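N-terminal acetyltransferase-like protein (PDB 5NNP) probably serves as the TPR-repeat auxiliary subunit of an N-terminal acetyltransferase complex that binds a coenzyme A derivative together with a partner chain. Local coordinates at residues T315-D319 and K320-S324. Numbering follows the deposited sequence.
Sequences TLMFD and KGVPS. With CMC (carboxymethyl coenzyme *a), chain B.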
ATOM      1  N   THR A 315     -32.858  13.627   8.339  1.00 43.43           N
ATOM      2  CA  THR A 315     -33.168  14.681   9.302  1.00 46.49           C
ATOM      3  C   THR A 315     -32.059  14.848  10.339  1.00 46.88           C
ATOM      4  O   THR A 315     -31.667  15.969  10.660  1.00 44.65           O
ATOM      5  CB  THR A 315     -34.485  14.413  10.046  1.00 48.41           C
ATOM      6  OG1 THR A 315     -35.556  14.262   9.107  1.00 48.68           O
ATOM      7  CG2 THR A 315     -34.796  15.568  11.003  1.00 42.73           C
ATOM      8  N   LEU A 316     -31.576  13.725  10.868  1.00 44.96           N
ATOM      9  CA  LEU A 316     -30.431  13.729  11.777  1.00 48.76           C
ATOM     10  C   LEU A 316     -29.227  14.439  11.171  1.00 45.85           C
ATOM     11  O   LEU A 316     -28.617  15.297  11.810  1.00 42.90           O
ATOM     12  CB  LEU A 316     -30.018  12.307  12.157  1.00 51.13           C
ATOM     13  CG  LEU A 316     -30.772  11.641  13.300  1.00 63.49           C
ATOM     14  CD1 LEU A 316     -30.427  10.170  13.335  1.00 72.33           C
ATOM     15  CD2 LEU A 316     -30.417  12.295  14.618  1.00 64.53           C
ATOM     16  N   MET A 317     -28.878  14.077   9.941  1.00 37.44           N
ATOM     17  CA  MET A 317     -27.647  14.598   9.367  1.00 43.32           C
ATOM     18  C   MET A 317     -27.810  16.073   8.993  1.00 42.75           C
ATOM     19  O   MET A 317     -26.937  16.893   9.283  1.00 38.75           O
ATOM     20  CB  MET A 317     -27.213  13.769   8.150  1.00 37.57           C
ATOM     21  CG  MET A 317     -27.004  12.286   8.452  1.00 39.01           C
ATOM     22  SD  MET A 317     -25.617  11.896   9.564  1.00 45.85           S
ATOM     23  CE  MET A 317     -24.304  11.586   8.375  1.00 38.07           C
ATOM     24  N   PHE A 318     -28.926  16.413   8.362  1.00 42.10           N
ATOM     25  CA  PHE A 318     -29.153  17.798   7.976  1.00 38.62           C
ATOM     26  C   PHE A 318     -29.232  18.704   9.192  1.00 36.62           C
ATOM     27  O   PHE A 318     -28.665  19.786   9.192  1.00 42.32           O
ATOM     28  CB  PHE A 318     -30.410  17.920   7.132  1.00 40.33           C
ATOM     29  CG  PHE A 318     -30.255  17.333   5.768  1.00 45.34           C
ATOM     30  CD1 PHE A 318     -28.985  17.102   5.253  1.00 44.69           C
ATOM     31  CD2 PHE A 318     -31.363  16.994   5.002  1.00 40.64           C
ATOM     32  CE1 PHE A 318     -28.820  16.557   3.992  1.00 47.14           C
ATOM     33  CE2 PHE A 318     -31.209  16.447   3.741  1.00 38.82           C
ATOM     34  CZ  PHE A 318     -29.942  16.227   3.231  1.00 44.39           C
ATOM     35  N   ASP A 319     -29.912  18.254  10.236  1.00 40.57           N
ATOM     36  CA  ASP A 319     -30.031  19.059  11.445  1.00 46.71           C
ATOM     37  C   ASP A 319     -28.673  19.328  12.070  1.00 50.36           C
ATOM     38  O   ASP A 319     -28.436  20.395  12.646  1.00 52.74           O
ATOM     39  CB  ASP A 319     -30.950  18.377  12.448  1.00 38.24           C
ATOM     40  CG  ASP A 319     -32.410  18.564  12.102  1.00 44.62           C
ATOM     41  OD1 ASP A 319     -32.709  19.334  11.161  1.00 44.62           O
ATOM     42  OD2 ASP A 319     -33.256  17.956  12.783  1.00 48.32           O
ATOM     43  N   LYS A 320     -27.789  18.349  11.934  1.00 49.73           N
ATOM     44  CA  LYS A 320     -26.441  18.425  12.457  1.00 44.36           C
ATOM     45  C   LYS A 320     -25.578  19.258  11.499  1.00 47.01           C
ATOM     46  O   LYS A 320     -24.470  19.667  11.826  1.00 51.36           O
ATOM     47  CB  LYS A 320     -25.887  17.006  12.650  1.00 47.17           C
ATOM     48  CG  LYS A 320     -24.701  16.890  13.606  1.00 56.22           C
ATOM     49  CD  LYS A 320     -24.128  15.469  13.616  1.00 64.92           C
ATOM     50  CE  LYS A 320     -22.609  15.453  13.883  1.00 66.84           C
ATOM     51  NZ  LYS A 320     -22.215  15.890  15.267  1.00 66.40           N
ATOM     52  N   GLY A 321     -26.108  19.521  10.312  1.00 40.73           N
ATOM     53  CA  GLY A 321     -25.427  20.353   9.339  1.00 37.93           C
ATOM     54  C   GLY A 321     -24.322  19.645   8.572  1.00 43.77           C
ATOM     55  O   GLY A 321     -23.525  20.292   7.885  1.00 44.81           O
ATOM     56  N   VAL A 322     -24.271  18.321   8.670  1.00 34.24           N
ATOM     57  CA  VAL A 322     -23.179  17.562   8.063  1.00 38.17           C
ATOM     58  C   VAL A 322     -23.115  17.708   6.539  1.00 47.00           C
ATOM     59  O   VAL A 322     -24.065  17.357   5.832  1.00 49.58           O
ATOM     60  CB  VAL A 322     -23.289  16.065   8.400  1.00 36.87           C
ATOM     61  CG1 VAL A 322     -22.189  15.298   7.708  1.00 33.07           C
ATOM     62  CG2 VAL A 322     -23.253  15.852   9.917  1.00 32.89           C
ATOM     63  N   PRO A 323     -21.980  18.214   6.026  1.00 49.09           N
ATOM     64  CA  PRO A 323     -21.742  18.353   4.583  1.00 45.12           C
ATOM     65  C   PRO A 323     -21.346  17.042   3.870  1.00 43.62           C
ATOM     66  O   PRO A 323     -21.381  17.027   2.640  1.00 38.27           O
ATOM     67  CB  PRO A 323     -20.595  19.364   4.526  1.00 43.70           C
ATOM     68  CG  PRO A 323     -19.817  19.088   5.784  1.00 42.12           C
ATOM     69  CD  PRO A 323     -20.854  18.738   6.826  1.00 45.76           C
ATOM     70  N   SER A 324     -20.986  15.985   4.612  1.00 36.60           N
ATOM     71  CA  SER A 324     -20.596  14.714   3.998  1.00 32.27           C
ATOM     72  C   SER A 324     -21.752  13.719   3.858  1.00 40.67           C
ATOM     73  O   SER A 324     -21.540  12.524   3.634  1.00 41.41           O
ATOM     74  CB  SER A 324     -19.489  14.062   4.815  1.00 38.89           C
ATOM     75  OG  SER A 324     -18.463  14.987   5.090  1.00 55.70           O
TER
HETATM   76  N1A CMC B 101     -15.487  22.078  13.817  1.00 79.60           N
HETATM   77  C2A CMC B 101     -15.606  21.906  15.166  1.00 77.91           C
HETATM   78  N3A CMC B 101     -15.608  20.659  15.717  1.00 83.04           N
HETATM   79  C4A CMC B 101     -15.493  19.561  14.922  1.00 87.75           C
HETATM   80  C5A CMC B 101     -15.366  19.726  13.528  1.00 82.81           C
HETATM   81  C6A CMC B 101     -15.364  21.016  12.989  1.00 77.33           C
HETATM   82  N6A CMC B 101     -15.237  21.188  11.614  1.00 74.84           N
HETATM   83  N7A CMC B 101     -15.261  18.367  12.958  1.00 83.34           N
HETATM   84  C8A CMC B 101     -15.330  17.509  14.015  1.00 89.89           C
HETATM   85  N9A CMC B 101     -15.469  18.245  15.115  1.00 92.71           N
HETATM   86  C1B CMC B 101     -15.550  17.650  16.405  1.00 99.30           C
HETATM   87  C2B CMC B 101     -16.942  17.461  16.850  1.00104.44           C
HETATM   88  O2B CMC B 101     -17.073  17.979  18.180  1.00112.90           O
HETATM   89  C3B CMC B 101     -17.148  16.023  16.918  1.00105.17           C
HETATM   90  O3B CMC B 101     -17.854  15.709  18.129  1.00107.13           O
HETATM   91  P3B CMC B 101     -19.432  15.697  18.091  1.00 73.04           P
HETATM   92  O7A CMC B 101     -19.970  15.509  19.450  1.00 75.97           O
HETATM   93  O8A CMC B 101     -19.979  14.626  17.072  1.00 63.67           O
HETATM   94  O9A CMC B 101     -19.928  17.030  17.763  1.00 86.59           O
HETATM   95  C4B CMC B 101     -15.794  15.447  17.052  1.00104.12           C
HETATM   96  O4B CMC B 101     -14.948  16.334  16.348  1.00 98.45           O
HETATM   97  C5B CMC B 101     -15.798  14.121  16.367  1.00106.83           C
HETATM   98  O5B CMC B 101     -16.248  14.414  15.040  1.00107.79           O
HETATM   99  P1A CMC B 101     -15.628  13.432  13.921  1.00 54.47           P
HETATM  100  O1A CMC B 101     -16.592  13.239  12.784  1.00 44.34           O
HETATM  101  O2A CMC B 101     -15.350  12.074  14.551  1.00 40.53           O
HETATM  102  O3A CMC B 101     -14.237  14.039  13.338  1.00 46.16           O
HETATM  103  P2A CMC B 101     -13.721  13.909  11.854  1.00 50.28           P
HETATM  104  O4A CMC B 101     -14.432  14.923  11.003  1.00 31.51           O
HETATM  105  O5A CMC B 101     -14.000  12.542  11.338  1.00 39.15           O
HETATM  106  O6A CMC B 101     -12.169  14.160  11.832  1.00 37.07           O
HETATM  107  CBP CMC B 101     -10.207  15.545  12.024  1.00 32.37           C
HETATM  108  CCP CMC B 101     -11.600  15.170  12.637  1.00 33.59           C
HETATM  109  CDP CMC B 101      -9.365  14.229  12.051  1.00 22.19           C
HETATM  110  CEP CMC B 101      -9.493  16.642  12.888  1.00 28.59           C
HETATM  111  CAP CMC B 101     -10.447  16.075  10.585  1.00 26.88           C
HETATM  112  OAP CMC B 101     -11.112  17.288  10.615  1.00 27.92           O
HETATM  113  C9P CMC B 101      -9.187  16.242   9.725  1.00 29.35           C
HETATM  114  O9P CMC B 101      -8.741  15.288   9.071  1.00 33.49           O
HETATM  115  N8P CMC B 101      -8.527  17.533   9.641  1.00 28.54           N
HETATM  116  C7P CMC B 101      -7.352  17.724   8.807  1.00 24.92           C
HETATM  117  C6P CMC B 101      -6.132  16.853   9.228  1.00 19.99           C
HETATM  118  C5P CMC B 101      -5.885  17.109  10.696  1.00 29.23           C
HETATM  119  O5P CMC B 101      -5.843  18.243  11.113  1.00 37.38           O
HETATM  120  N4P CMC B 101      -5.733  15.994  11.580  1.00 31.20           N
HETATM  121  C3P CMC B 101      -5.541  16.231  12.995  1.00 22.25           C
HETATM  122  C2P CMC B 101      -4.069  16.094  13.380  1.00 18.79           C
HETATM  123  S1P CMC B 101      -3.922  16.406  15.158  1.00 44.16           S
HETATM  124  C1  CMC B 101      -3.067  15.014  15.916  1.00 35.57           C
HETATM  125  C2  CMC B 101      -2.056  14.505  14.915  1.00 39.04           C
HETATM  126  O21 CMC B 101      -2.319  13.565  14.177  1.00 36.95           O
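M317 and V322 meet where helix 303-320 runs out. The V322 amide donates to M317 O at 3.1 Å, with an N-H...O angle of 152°, and the thioether methyl CE of M317 lies 4.3 Å from CG1 of V322, an apolar contact between two buried side chains. One residue earlier, the G321 amide turns to F318 O at 2.8 Å; it sits above that carbonyl's plane, off its lone pairs, and the N-H...O angle is 136°. With G321 at positive phi, these two bonds back into the last turn make a Schellman motif, a common way for a helix to end. The preceding bond, K320 N to L316 O at 3.2 Å, still follows the helical pattern. K320 stands with CG anti to the backbone N (chi1 -160°), and its chain bends at chi3 and chi4, bringing NZ to 3.1 Å from O8A of the carboxymethyl coenzyme A, an oxygen of the 3'-phosphate on the ribose. The lysine charge probably helps hold that phosphate, while a chain of another protein also hydrogen-bonds the ligand. Apolar packing from that chain reaches both M317 and V322. On the helix side, D319 OD1 is hydrogen-bonded by Y349 OH, and the ring of Y349 also meets F318 edge-to-face, with A373 and A374 of helix 369-381 packed against the phenylalanine.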